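Putative oxidoreductase molybdopterin-binding subunit (Sulfolobus tokodaii, PDB 4ZOH) probably serves as the large molybdopterin-binding subunit of an oxidoreductase of the xanthine dehydrogenase and aldehyde oxidase family, binding a pterin cytosine dinucleotide. Local coordinates at residues V34-S39 / H222-A227; D357-R362 / K387-G392; S409-I414 / A590-G595. One frame throughout, in Å; residues are numbered along the deposited sequence.

Contact 1 (V34-S39 / H222-A227); sequences VAFVRS and HPEEYA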
ATOM      1  N   VAL A  34      10.427 -12.144  -6.397  1.00 22.58           N
ATOM      2  CA  VAL A  34      11.805 -12.653  -6.206  1.00 22.54           C
ATOM      3  C   VAL A  34      11.748 -14.093  -5.687  1.00 24.29           C
ATOM      4  O   VAL A  34      11.055 -14.373  -4.706  1.00 24.22           O
ATOM      5  CB  VAL A  34      12.569 -11.711  -5.232  1.00 21.97           C
ATOM      6  CG1 VAL A  34      14.002 -12.156  -4.909  1.00 18.41           C
ATOM      7  CG2 VAL A  34      12.606 -10.273  -5.791  1.00 20.70           C
ATOM      8  N   ALA A  35      12.481 -15.001  -6.323  1.00 21.58           N
ATOM      9  CA  ALA A  35      12.633 -16.357  -5.788  1.00 21.77           C
ATOM     10  C   ALA A  35      14.124 -16.680  -5.725  1.00 25.06           C
ATOM     11  O   ALA A  35      14.912 -16.136  -6.529  1.00 26.16           O
ATOM     12  CB  ALA A  35      11.849 -17.355  -6.655  1.00 17.89           C
ATOM     13  N   PHE A  36      14.511 -17.553  -4.789  1.00 22.27           N
ATOM     14  CA  PHE A  36      15.875 -17.996  -4.670  1.00 23.05           C
ATOM     15  C   PHE A  36      16.092 -19.402  -5.219  1.00 26.12           C
ATOM     16  O   PHE A  36      15.283 -20.292  -4.971  1.00 30.72           O
ATOM     17  CB  PHE A  36      16.376 -17.870  -3.233  1.00 20.90           C
ATOM     18  CG  PHE A  36      16.395 -16.469  -2.745  1.00 21.09           C
ATOM     19  CD1 PHE A  36      17.632 -15.774  -2.590  1.00 20.06           C
ATOM     20  CD2 PHE A  36      15.178 -15.798  -2.436  1.00 19.40           C
ATOM     21  CE1 PHE A  36      17.678 -14.465  -2.149  1.00 19.77           C
ATOM     22  CE2 PHE A  36      15.236 -14.467  -1.983  1.00 18.89           C
ATOM     23  CZ  PHE A  36      16.468 -13.796  -1.851  1.00 19.73           C
ATOM     24  N   VAL A  37      17.167 -19.576  -6.006  1.00 27.76           N
ATOM     25  CA  VAL A  37      17.696 -20.900  -6.388  1.00 24.80           C
ATOM     26  C   VAL A  37      18.477 -21.373  -5.178  1.00 22.34           C
ATOM     27  O   VAL A  37      19.217 -20.584  -4.561  1.00 25.68           O
ATOM     28  CB  VAL A  37      18.638 -20.839  -7.644  1.00 27.16           C
ATOM     29  CG1 VAL A  37      19.114 -22.247  -8.077  1.00 22.67           C
ATOM     30  CG2 VAL A  37      17.935 -20.141  -8.820  1.00 21.77           C
ATOM     31  N   ARG A  38      18.269 -22.630  -4.800  1.00 21.39           N
ATOM     32  CA  ARG A  38      18.932 -23.202  -3.571  1.00 23.71           C
ATOM     33  C   ARG A  38      19.824 -24.418  -3.881  1.00 24.75           C
ATOM     34  O   ARG A  38      19.576 -25.122  -4.896  1.00 23.00           O
ATOM     35  CB  ARG A  38      17.852 -23.625  -2.561  1.00 23.63           C
ATOM     36  CG  ARG A  38      17.168 -22.394  -1.948  1.00 23.57           C
ATOM     37  CD  ARG A  38      15.868 -22.812  -1.232  1.00 22.44           C
ATOM     38  NE  ARG A  38      15.068 -21.649  -0.901  1.00 18.47           N
ATOM     39  CZ  ARG A  38      15.297 -20.785   0.056  1.00 19.43           C
ATOM     40  NH1 ARG A  38      16.301 -20.913   0.893  1.00 19.14           N
ATOM     41  NH2 ARG A  38      14.432 -19.769   0.221  1.00 20.35           N
ATOM     42  N   SER A  39      20.858 -24.629  -3.057  1.00 25.48           N
ATOM     43  CA  SER A  39      21.786 -25.754  -3.273  1.00 27.58           C
ATOM     44  C   SER A  39      21.020 -27.063  -3.250  1.00 30.41           C
ATOM     45  O   SER A  39      20.184 -27.319  -2.316  1.00 27.96           O
ATOM     46  CB  SER A  39      22.896 -25.786  -2.249  1.00 27.44           C
ATOM     47  OG  SER A  39      23.808 -26.810  -2.619  1.00 31.69           O
ATOM     48  N   HIS A 222      17.246 -13.416   7.775  1.00 17.10           N
ATOM     49  CA  HIS A 222      17.607 -14.488   6.993  1.00 20.33           C
ATOM     50  C   HIS A 222      18.436 -14.108   5.763  1.00 21.68           C
ATOM     51  O   HIS A 222      18.323 -12.989   5.308  1.00 20.74           O
ATOM     52  CB  HIS A 222      16.332 -15.169   6.537  1.00 19.94           C
ATOM     53  CG  HIS A 222      15.702 -15.948   7.640  1.00 22.06           C
ATOM     54  ND1 HIS A 222      15.937 -17.289   7.815  1.00 22.54           N
ATOM     55  CD2 HIS A 222      14.917 -15.562   8.674  1.00 22.38           C
ATOM     56  CE1 HIS A 222      15.279 -17.727   8.876  1.00 23.17           C
ATOM     57  NE2 HIS A 222      14.667 -16.690   9.428  1.00 23.87           N
ATOM     58  N   PRO A 223      19.163 -15.072   5.177  1.00 20.84           N
ATOM     59  CA  PRO A 223      19.901 -14.659   3.938  1.00 23.48           C
ATOM     60  C   PRO A 223      19.015 -13.965   2.893  1.00 23.82           C
ATOM     61  O   PRO A 223      19.440 -12.939   2.331  1.00 23.36           O
ATOM     62  CB  PRO A 223      20.463 -15.984   3.376  1.00 21.54           C
ATOM     63  CG  PRO A 223      20.488 -16.948   4.554  1.00 23.64           C
ATOM     64  CD  PRO A 223      19.265 -16.539   5.415  1.00 20.95           C
ATOM     65  N   GLU A 224      17.792 -14.468   2.693  1.00 21.48           N
ATOM     66  CA  GLU A 224      16.873 -13.885   1.718  1.00 21.43           C
ATOM     67  C   GLU A 224      16.500 -12.431   2.053  1.00 23.04           C
ATOM     68  O   GLU A 224      16.309 -11.591   1.150  1.00 20.14           O
ATOM     69  CB  GLU A 224      15.592 -14.724   1.620  1.00 20.46           C
ATOM     70  CG  GLU A 224      15.785 -16.138   1.132  1.00 18.18           C
ATOM     71  CD  GLU A 224      15.984 -17.101   2.289  1.00 18.69           C
ATOM     72  OE1 GLU A 224      16.684 -16.770   3.204  1.00 17.53           O
ATOM     73  OE2 GLU A 224      15.463 -18.205   2.258  1.00 19.46           O
ATOM     74  N   GLU A 225      16.412 -12.112   3.336  1.00 20.22           N
ATOM     75  CA  GLU A 225      16.066 -10.756   3.673  1.00 21.40           C
ATOM     76  C   GLU A 225      17.204  -9.767   3.355  1.00 21.93           C
ATOM     77  O   GLU A 225      16.977  -8.693   2.802  1.00 19.04           O
ATOM     78  CB  GLU A 225      15.653 -10.638   5.164  1.00 19.67           C
ATOM     79  CG  GLU A 225      14.227 -11.177   5.504  1.00 20.59           C
ATOM     80  CD  GLU A 225      14.071 -11.335   7.020  1.00 20.24           C
ATOM     81  OE1 GLU A 225      14.631 -12.269   7.566  1.00 22.77           O
ATOM     82  OE2 GLU A 225      13.417 -10.548   7.696  1.00 18.34           O
ATOM     83  N   TYR A 226      18.412 -10.090   3.803  1.00 21.46           N
ATOM     84  CA  TYR A 226      19.630  -9.289   3.368  1.00 23.31           C
ATOM     85  C   TYR A 226      19.726  -9.128   1.852  1.00 20.71           C
ATOM     86  O   TYR A 226      19.928  -8.018   1.361  1.00 22.94           O
ATOM     87  CB  TYR A 226      20.910  -9.947   3.894  1.00 18.72           C
ATOM     88  CG  TYR A 226      21.094  -9.853   5.396  1.00 18.56           C
ATOM     89  CD1 TYR A 226      21.084  -8.622   6.037  1.00 17.93           C
ATOM     90  CD2 TYR A 226      21.279 -11.012   6.157  1.00 18.24           C
ATOM     91  CE1 TYR A 226      21.330  -8.490   7.370  1.00 19.24           C
ATOM     92  CE2 TYR A 226      21.540 -10.911   7.501  1.00 18.89           C
ATOM     93  CZ  TYR A 226      21.585  -9.643   8.087  1.00 20.60           C
ATOM     94  OH  TYR A 226      21.807  -9.536   9.417  1.00 20.80           O
ATOM     95  N   ALA A 227      19.533 -10.207   1.134  1.00 21.06           N
ATOM     96  CA  ALA A 227      19.619 -10.162  -0.321  1.00 22.61           C
ATOM     97  C   ALA A 227      18.523  -9.313  -0.949  1.00 23.20           C
ATOM     98  O   ALA A 227      18.785  -8.504  -1.869  1.00 21.97           O
ATOM     99  CB  ALA A 227      19.629 -11.558  -0.926  1.00 20.45           C
TER
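E224 meets both F36 and R38, using different parts of its side chain. Its CG sits over the centre of the F36 ring, a CH-pi contact over the face, 3.6 Å from the centroid. Its carboxylate forms a salt bridge with R38. E224 OE2 accepts from both terminal nitrogens of R38, from NH2 at 2.8 Å and from NH1 at 3.1 Å. The NH2 bond is the straighter, at 158° against 137°, and reaches OE2 on its anti side. NH1 comes from above the carboxylate plane. NH1 and NH2 grip OE2 end-on, and OE2 lies close to the guanidinium plane. With CG already on the ring, the bend of the E224 chain at chi2 (92°) turns the carboxylate to the arginine. At the edge of the F36 ring, F36 CE1 touches A227 CB at 3.7 Å. Further out, R168 also pairs with E224 OE2, and E247 pairs with R38 NE. W241 meets F36 edge-to-face. Replacing E224 by alanine is likely to leave R38 and R168 without this shared carboxylate and one face of F36 without its CH-pi partner. H222 stands at the N-cap position, and H222 N donates to E225 OE1 at 2.9 Å. The arrangement is helix-on-sheet packing: helix 223-235 of the cofactor-binding region lies against strand 32-38 of the a/b hammerhead region, which is one strand of a seven-stranded mixed sheet.

Contact 2 (D357-R362 / K387-G392); sequences DQYEIR and KLLEIG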
ATOM      1  N   ASP A 357       9.145 -43.644  43.523  1.00 38.25           N
ATOM      2  CA  ASP A 357       8.050 -42.950  42.907  1.00 36.59           C
ATOM      3  C   ASP A 357       8.510 -41.661  42.211  1.00 31.07           C
ATOM      4  O   ASP A 357       9.229 -40.824  42.837  1.00 36.62           O
ATOM      5  CB  ASP A 357       7.041 -42.557  43.976  1.00 32.20           C
ATOM      6  CG  ASP A 357       5.825 -41.939  43.366  1.00 30.12           C
ATOM      7  OD1 ASP A 357       5.117 -42.661  42.649  1.00 29.44           O
ATOM      8  OD2 ASP A 357       5.621 -40.744  43.588  1.00 32.80           O
ATOM      9  N   GLN A 358       8.058 -41.487  40.970  1.00 31.58           N
ATOM     10  CA  GLN A 358       8.432 -40.316  40.144  1.00 32.23           C
ATOM     11  C   GLN A 358       8.064 -38.985  40.768  1.00 36.23           C
ATOM     12  O   GLN A 358       8.810 -37.998  40.594  1.00 35.97           O
ATOM     13  CB  GLN A 358       7.916 -40.449  38.726  1.00 34.69           C
ATOM     14  CG  GLN A 358       6.423 -40.236  38.519  1.00 33.65           C
ATOM     15  CD  GLN A 358       6.081 -40.373  37.072  1.00 33.44           C
ATOM     16  OE1 GLN A 358       6.612 -39.655  36.219  1.00 37.53           O
ATOM     17  NE2 GLN A 358       5.211 -41.310  36.764  1.00 35.96           N
ATOM     18  N   TYR A 359       6.977 -38.938  41.573  1.00 32.42           N
ATOM     19  CA  TYR A 359       6.683 -37.676  42.264  1.00 28.56           C
ATOM     20  C   TYR A 359       7.557 -37.500  43.535  1.00 32.98           C
ATOM     21  O   TYR A 359       8.064 -36.366  43.867  1.00 26.92           O
ATOM     22  CB  TYR A 359       5.183 -37.517  42.580  1.00 27.34           C
ATOM     23  CG  TYR A 359       4.736 -36.058  42.496  1.00 26.42           C
ATOM     24  CD1 TYR A 359       4.081 -35.549  41.323  1.00 25.71           C
ATOM     25  CD2 TYR A 359       4.997 -35.179  43.539  1.00 25.64           C
ATOM     26  CE1 TYR A 359       3.728 -34.201  41.251  1.00 24.81           C
ATOM     27  CE2 TYR A 359       4.639 -33.853  43.475  1.00 26.64           C
ATOM     28  CZ  TYR A 359       3.999 -33.381  42.321  1.00 26.81           C
ATOM     29  OH  TYR A 359       3.648 -32.046  42.274  1.00 32.15           O
ATOM     30  N   GLU A 360       7.752 -38.622  44.239  1.00 34.97           N
ATOM     31  CA  GLU A 360       8.486 -38.583  45.537  1.00 39.44           C
ATOM     32  C   GLU A 360       9.952 -38.132  45.308  1.00 32.76           C
ATOM     33  O   GLU A 360      10.486 -37.258  46.017  1.00 36.04           O
ATOM     34  CB  GLU A 360       8.398 -39.969  46.306  1.00 41.03           C
ATOM     35  CG  GLU A 360       7.038 -40.253  46.976  1.00 43.68           C
ATOM     36  CD  GLU A 360       6.658 -39.254  48.073  1.00 48.56           C
ATOM     37  OE1 GLU A 360       7.535 -38.844  48.865  1.00 49.29           O
ATOM     38  OE2 GLU A 360       5.476 -38.853  48.139  1.00 56.28           O
ATOM     39  N   ILE A 361      10.573 -38.686  44.275  1.00 34.87           N
ATOM     40  CA  ILE A 361      11.979 -38.312  43.969  1.00 33.22           C
ATOM     41  C   ILE A 361      12.137 -36.788  43.782  1.00 37.68           C
ATOM     42  O   ILE A 361      13.118 -36.186  44.301  1.00 35.64           O
ATOM     43  CB  ILE A 361      12.522 -39.131  42.799  1.00 35.07           C
ATOM     44  CG1 ILE A 361      14.045 -39.244  42.940  1.00 31.62           C
ATOM     45  CG2 ILE A 361      12.038 -38.538  41.491  1.00 33.44           C
ATOM     46  CD1 ILE A 361      14.638 -40.329  42.064  1.00 27.20           C
ATOM     47  N   ARG A 362      11.121 -36.150  43.171  1.00 31.52           N
ATOM     48  CA  ARG A 362      11.165 -34.723  42.962  1.00 33.24           C
ATOM     49  C   ARG A 362      10.961 -33.943  44.268  1.00 34.15           C
ATOM     50  O   ARG A 362      11.620 -32.905  44.514  1.00 34.24           O
ATOM     51  CB  ARG A 362      10.166 -34.301  41.799  1.00 34.96           C
ATOM     52  CG  ARG A 362      10.493 -34.921  40.432  1.00 30.98           C
ATOM     53  CD  ARG A 362       9.467 -34.557  39.317  1.00 31.73           C
ATOM     54  NE  ARG A 362      10.084 -34.758  38.009  1.00 26.39           N
ATOM     55  CZ  ARG A 362      10.264 -35.936  37.417  1.00 29.53           C
ATOM     56  NH1 ARG A 362       9.810 -37.074  37.966  1.00 26.04           N
ATOM     57  NH2 ARG A 362      10.889 -35.990  36.244  1.00 25.22           N
ATOM     58  N   LYS A 387       6.528 -26.117  47.628  1.00 34.03           N
ATOM     59  CA  LYS A 387       5.133 -25.795  47.893  1.00 37.44           C
ATOM     60  C   LYS A 387       4.267 -25.934  46.669  1.00 45.00           C
ATOM     61  O   LYS A 387       3.128 -26.410  46.752  1.00 51.52           O
ATOM     62  CB  LYS A 387       5.065 -24.373  48.422  1.00 39.52           C
ATOM     63  CG  LYS A 387       3.690 -23.777  48.681  1.00 42.30           C
ATOM     64  CD  LYS A 387       3.914 -22.584  49.604  1.00 42.48           C
ATOM     65  CE  LYS A 387       2.615 -22.160  50.267  1.00 57.20           C
ATOM     66  NZ  LYS A 387       2.081 -20.893  49.684  1.00 63.19           N
ATOM     67  N   LEU A 388       4.806 -25.521  45.516  1.00 43.59           N
ATOM     68  CA  LEU A 388       4.120 -25.719  44.240  1.00 37.99           C
ATOM     69  C   LEU A 388       4.019 -27.190  43.937  1.00 31.68           C
ATOM     70  O   LEU A 388       2.999 -27.626  43.460  1.00 30.08           O
ATOM     71  CB  LEU A 388       4.790 -24.950  43.085  1.00 36.80           C
ATOM     72  CG  LEU A 388       3.864 -24.827  41.896  1.00 39.60           C
ATOM     73  CD1 LEU A 388       3.885 -23.455  41.271  1.00 39.57           C
ATOM     74  CD2 LEU A 388       4.290 -25.853  40.881  1.00 42.61           C
ATOM     75  N   LEU A 389       5.078 -27.954  44.193  1.00 29.48           N
ATOM     76  CA  LEU A 389       5.003 -29.397  44.027  1.00 32.77           C
ATOM     77  C   LEU A 389       3.963 -30.072  44.975  1.00 34.20           C
ATOM     78  O   LEU A 389       3.305 -31.054  44.560  1.00 30.07           O
ATOM     79  CB  LEU A 389       6.373 -30.024  44.247  1.00 32.25           C
ATOM     80  CG  LEU A 389       7.447 -29.908  43.179  1.00 35.35           C
ATOM     81  CD1 LEU A 389       8.791 -30.344  43.787  1.00 32.98           C
ATOM     82  CD2 LEU A 389       7.108 -30.819  42.020  1.00 34.02           C
ATOM     83  N   GLU A 390       3.796 -29.541  46.203  1.00 36.35           N
ATOM     84  CA  GLU A 390       2.789 -30.115  47.152  1.00 45.65           C
ATOM     85  C   GLU A 390       1.413 -29.885  46.546  1.00 45.40           C
ATOM     86  O   GLU A 390       0.638 -30.814  46.425  1.00 44.97           O
ATOM     87  CB  GLU A 390       2.857 -29.532  48.581  1.00 44.28           C
ATOM     88  CG  GLU A 390       4.224 -29.601  49.301  1.00 49.98           C
ATOM     89  CD  GLU A 390       4.557 -30.948  49.975  1.00 57.41           C
ATOM     90  OE1 GLU A 390       4.217 -32.049  49.467  1.00 58.01           O
ATOM     91  OE2 GLU A 390       5.199 -30.908  51.037  1.00 59.88           O
ATOM     92  N   ILE A 391       1.161 -28.661  46.069  1.00 45.32           N
ATOM     93  CA  ILE A 391      -0.083 -28.356  45.361  1.00 39.46           C
ATOM     94  C   ILE A 391      -0.305 -29.347  44.209  1.00 40.19           C
ATOM     95  O   ILE A 391      -1.416 -29.830  43.970  1.00 37.50           O
ATOM     96  CB  ILE A 391      -0.119 -26.890  44.846  1.00 41.49           C
ATOM     97  CG1 ILE A 391      -0.328 -25.918  46.011  1.00 43.39           C
ATOM     98  CG2 ILE A 391      -1.226 -26.712  43.804  1.00 42.89           C
ATOM     99  CD1 ILE A 391       0.117 -24.470  45.770  1.00 41.59           C
ATOM    100  N   GLY A 392       0.756 -29.653  43.475  1.00 35.66           N
ATOM    101  CA  GLY A 392       0.594 -30.515  42.312  1.00 30.36           C
ATOM    102  C   GLY A 392       0.444 -31.974  42.565  1.00 31.38           C
ATOM    103  O   GLY A 392      -0.000 -32.742  41.659  1.00 30.66           O
TER
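The Y359 ring presents its edge to the carbonyl oxygen of L389, which lies near the ring plane. The Y359 hydroxyl donates to L389 O across 2.5 Å. It meets a lone pair in the carbonyl plane, with a C=O...donor angle of 123°. L389 adds an apolar touch, its CD2 lying 4.0 Å from Y359 CZ. The other methyl, L389 CD1, rests 3.9 Å from R362 O. The L389 CG lies anti to its carbonyl carbon (chi1 -75°), and from there its two methyls reach both Y359 and R362. G392 has no side chain, and a CB there would run into Y359 OH. The R362 guanidinium turns back to its own helix. R362 NH1 donates to Q358 O at 3.0 Å from above the carbonyl plane, and also bonds N348, while NE pairs with E344. D357 N-caps the helix, its OD2 accepting from E360 N. The two helix segments run nearly antiparallel, at 162°, with their axes 11.1 Å apart. Y396 meets the Y359 ring. V408 of strand 405-412 and V570 of strand 568-577 also touch Y359, so helices 358-365 and 385-401 lie together against the sheet of these two strands, with helix 336-353 packed on I361 and R362.

Contact 3 (S409-I414 / A590-G595); sequences SSYIEI and AVDDVG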
ATOM      1  N   SER A 409       6.787 -33.923  35.177  1.00 25.33           N
ATOM      2  CA  SER A 409       8.087 -33.281  35.175  1.00 27.41           C
ATOM      3  C   SER A 409       7.923 -31.921  35.805  1.00 28.49           C
ATOM      4  O   SER A 409       6.829 -31.326  35.862  1.00 32.41           O
ATOM      5  CB  SER A 409       8.747 -33.240  33.738  1.00 22.79           C
ATOM      6  OG  SER A 409       8.092 -32.261  32.953  1.00 27.90           O
ATOM      7  N   SER A 410       9.017 -31.439  36.331  1.00 24.22           N
ATOM      8  CA  SER A 410       9.014 -30.166  36.934  1.00 26.56           C
ATOM      9  C   SER A 410      10.047 -29.302  36.166  1.00 32.00           C
ATOM     10  O   SER A 410      11.040 -29.842  35.661  1.00 32.49           O
ATOM     11  CB  SER A 410       9.434 -30.361  38.337  1.00 27.36           C
ATOM     12  OG  SER A 410       9.135 -29.170  38.960  1.00 35.06           O
ATOM     13  N   TYR A 411       9.785 -28.009  36.010  1.00 27.15           N
ATOM     14  CA  TYR A 411      10.664 -27.218  35.203  1.00 27.89           C
ATOM     15  C   TYR A 411      10.942 -25.958  35.965  1.00 25.23           C
ATOM     16  O   TYR A 411      10.167 -25.538  36.845  1.00 24.08           O
ATOM     17  CB  TYR A 411      10.039 -26.932  33.784  1.00 25.09           C
ATOM     18  CG  TYR A 411       8.980 -25.876  33.824  1.00 27.63           C
ATOM     19  CD1 TYR A 411       9.316 -24.534  33.707  1.00 25.32           C
ATOM     20  CD2 TYR A 411       7.594 -26.219  34.094  1.00 28.10           C
ATOM     21  CE1 TYR A 411       8.336 -23.533  33.815  1.00 28.54           C
ATOM     22  CE2 TYR A 411       6.606 -25.231  34.162  1.00 25.76           C
ATOM     23  CZ  TYR A 411       6.972 -23.907  34.013  1.00 29.81           C
ATOM     24  OH  TYR A 411       6.039 -22.907  34.123  1.00 30.68           O
ATOM     25  N   ILE A 412      12.064 -25.346  35.622  1.00 23.58           N
ATOM     26  CA  ILE A 412      12.309 -23.937  35.969  1.00 24.18           C
ATOM     27  C   ILE A 412      12.879 -23.307  34.674  1.00 23.29           C
ATOM     28  O   ILE A 412      13.266 -24.061  33.793  1.00 22.44           O
ATOM     29  CB  ILE A 412      13.218 -23.808  37.202  1.00 22.79           C
ATOM     30  CG1 ILE A 412      13.238 -22.359  37.665  1.00 22.39           C
ATOM     31  CG2 ILE A 412      14.577 -24.497  36.998  1.00 25.65           C
ATOM     32  CD1 ILE A 412      13.322 -22.117  39.155  1.00 20.66           C
ATOM     33  N   GLU A 413      12.881 -21.972  34.536  1.00 21.08           N
ATOM     34  CA  GLU A 413      12.936 -21.382  33.237  1.00 22.26           C
ATOM     35  C   GLU A 413      13.464 -19.986  33.400  1.00 25.23           C
ATOM     36  O   GLU A 413      13.397 -19.449  34.514  1.00 24.16           O
ATOM     37  CB  GLU A 413      11.518 -21.500  32.558  1.00 22.34           C
ATOM     38  CG  GLU A 413      10.982 -20.416  31.614  1.00 23.21           C
ATOM     39  CD  GLU A 413      11.687 -20.365  30.258  1.00 25.89           C
ATOM     40  OE1 GLU A 413      12.883 -20.852  30.170  1.00 26.36           O
ATOM     41  OE2 GLU A 413      11.059 -19.820  29.288  1.00 22.41           O
ATOM     42  N   ILE A 414      14.025 -19.405  32.314  1.00 25.08           N
ATOM     43  CA  ILE A 414      14.615 -18.043  32.372  1.00 23.56           C
ATOM     44  C   ILE A 414      13.894 -17.166  31.369  1.00 21.72           C
ATOM     45  O   ILE A 414      13.700 -17.573  30.262  1.00 19.63           O
ATOM     46  CB  ILE A 414      16.168 -18.051  32.183  1.00 25.30           C
ATOM     47  CG1 ILE A 414      16.589 -19.077  31.110  1.00 27.57           C
ATOM     48  CG2 ILE A 414      16.843 -18.399  33.524  1.00 25.20           C
ATOM     49  CD1 ILE A 414      18.068 -19.027  30.647  1.00 26.32           C
ATOM     50  N   ALA A 590      -1.238 -28.684  33.987  1.00 25.66           N
ATOM     51  CA  ALA A 590      -0.080 -27.788  34.124  1.00 30.49           C
ATOM     52  C   ALA A 590      -0.332 -26.996  35.364  1.00 28.08           C
ATOM     53  O   ALA A 590      -1.416 -26.363  35.532  1.00 26.76           O
ATOM     54  CB  ALA A 590       0.031 -26.816  32.927  1.00 27.12           C
ATOM     55  N   VAL A 591       0.670 -26.978  36.240  1.00 29.03           N
ATOM     56  CA  VAL A 591       0.592 -26.017  37.345  1.00 26.31           C
ATOM     57  C   VAL A 591       1.772 -25.089  37.222  1.00 24.68           C
ATOM     58  O   VAL A 591       2.884 -25.548  37.409  1.00 27.40           O
ATOM     59  CB  VAL A 591       0.552 -26.739  38.730  1.00 25.89           C
ATOM     60  CG1 VAL A 591       0.513 -25.680  39.837  1.00 25.87           C
ATOM     61  CG2 VAL A 591      -0.696 -27.616  38.819  1.00 25.99           C
ATOM     62  N   ASP A 592       1.560 -23.797  36.987  1.00 25.86           N
ATOM     63  CA  ASP A 592       2.680 -22.870  36.737  1.00 25.30           C
ATOM     64  C   ASP A 592       2.764 -21.731  37.736  1.00 25.60           C
ATOM     65  O   ASP A 592       1.745 -21.212  38.237  1.00 26.83           O
ATOM     66  CB  ASP A 592       2.549 -22.242  35.333  1.00 26.16           C
ATOM     67  CG  ASP A 592       2.689 -23.266  34.184  1.00 26.64           C
ATOM     68  OD1 ASP A 592       3.411 -24.268  34.290  1.00 28.32           O
ATOM     69  OD2 ASP A 592       2.013 -23.077  33.131  1.00 27.76           O
ATOM     70  N   ASP A 593       3.968 -21.259  38.004  1.00 22.84           N
ATOM     71  CA  ASP A 593       4.033 -20.009  38.739  1.00 23.91           C
ATOM     72  C   ASP A 593       4.801 -19.024  37.869  1.00 26.00           C
ATOM     73  O   ASP A 593       6.023 -19.139  37.713  1.00 25.49           O
ATOM     74  CB  ASP A 593       4.671 -20.177  40.127  1.00 24.88           C
ATOM     75  CG  ASP A 593       4.776 -18.849  40.909  1.00 29.63           C
ATOM     76  OD1 ASP A 593       4.481 -17.759  40.339  1.00 29.78           O
ATOM     77  OD2 ASP A 593       5.182 -18.856  42.105  1.00 30.14           O
ATOM     78  N   VAL A 594       4.070 -18.069  37.309  1.00 24.97           N
ATOM     79  CA  VAL A 594       4.656 -17.094  36.388  1.00 23.14           C
ATOM     80  C   VAL A 594       4.575 -15.692  36.922  1.00 23.65           C
ATOM     81  O   VAL A 594       4.562 -14.694  36.149  1.00 21.23           O
ATOM     82  CB  VAL A 594       4.089 -17.203  34.924  1.00 21.68           C
ATOM     83  CG1 VAL A 594       4.610 -18.463  34.246  1.00 19.62           C
ATOM     84  CG2 VAL A 594       2.549 -17.119  34.878  1.00 21.45           C
ATOM     85  N   GLY A 595       4.588 -15.585  38.255  1.00 22.62           N
ATOM     86  CA  GLY A 595       4.460 -14.267  38.878  1.00 23.97           C
ATOM     87  C   GLY A 595       3.040 -13.732  38.700  1.00 28.16           C
ATOM     88  O   GLY A 595       2.104 -14.519  38.423  1.00 26.58           O
TER
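Y411 and D592 carry this contact between two strands of one four-stranded mixed sheet in the molybdopterin cofactor-binding region. Strands 405-412 and 583-593 are not neighbours in the sheet. Strand 568-577 runs between them, antiparallel to both. The CA atoms of Y411 and D592 are therefore 9.2 Å apart, and the side chains must span the middle strand. Y411 does most of the reaching and has the larger buried surface. Its CG sits between the backbone N and the carbonyl carbon (chi1 77°), which carries the ring over the middle strand and toward D592. The hydroxyl of Y411 gives a weak hydrogen bond to D592 OD1 at 3.0 Å. D592 OD1 lies at the ring edge, near its plane, 3.3 Å from Y411 CE2. The ring and carboxylate planes stand 77° apart, and the two side chains cross at about a right angle.

D592 is held more firmly from outside the two segments. H571, on the middle strand, bonds OD1 and is its stronger partner. W653, on strand 651-655, bonds OD2. Both oxygens of this buried carboxylate are thus satisfied. The H571 ring also meets the Y411 ring at a steep angle, so tyrosine, histidine and aspartate form a connected cluster on the sheet. A673 and A677 of helix 673-688 touch Y411, as does I340 of helix 336-353.

Strand 583-593 leads directly into the cofactor pocket. V594 lines it, and its carbonyl oxygen makes a weak hydrogen bond to the pterin cytosine dinucleotide. The D592 side chain itself stays about 9 Å from the cofactor. The turn closes as an Asx turn, with G595 N donating to D593 OD1 across 3.0 Å.

Overall arrangement
Contacts 2 and 3 are close neighbours, with centres 13 Å apart. Helix 385-401 leads into strand 405-412, so the second segment of contact 2 and the first of contact 3 follow each other in the chain. They also touch in space: L388 CD1 packs on D593 CB at 3.6 Å, and R362 NE lies 3.8 Å from S409 CA. E344 links them further, pairing with R362 and accepting from S410 N. Contact 1 stands apart, on the opposite side of the chain's centre. Its centre is 50 Å from that of contact 2 and 39 Å from that of contact 3. Among the three, contact 3 holds V594 of the cofactor pocket.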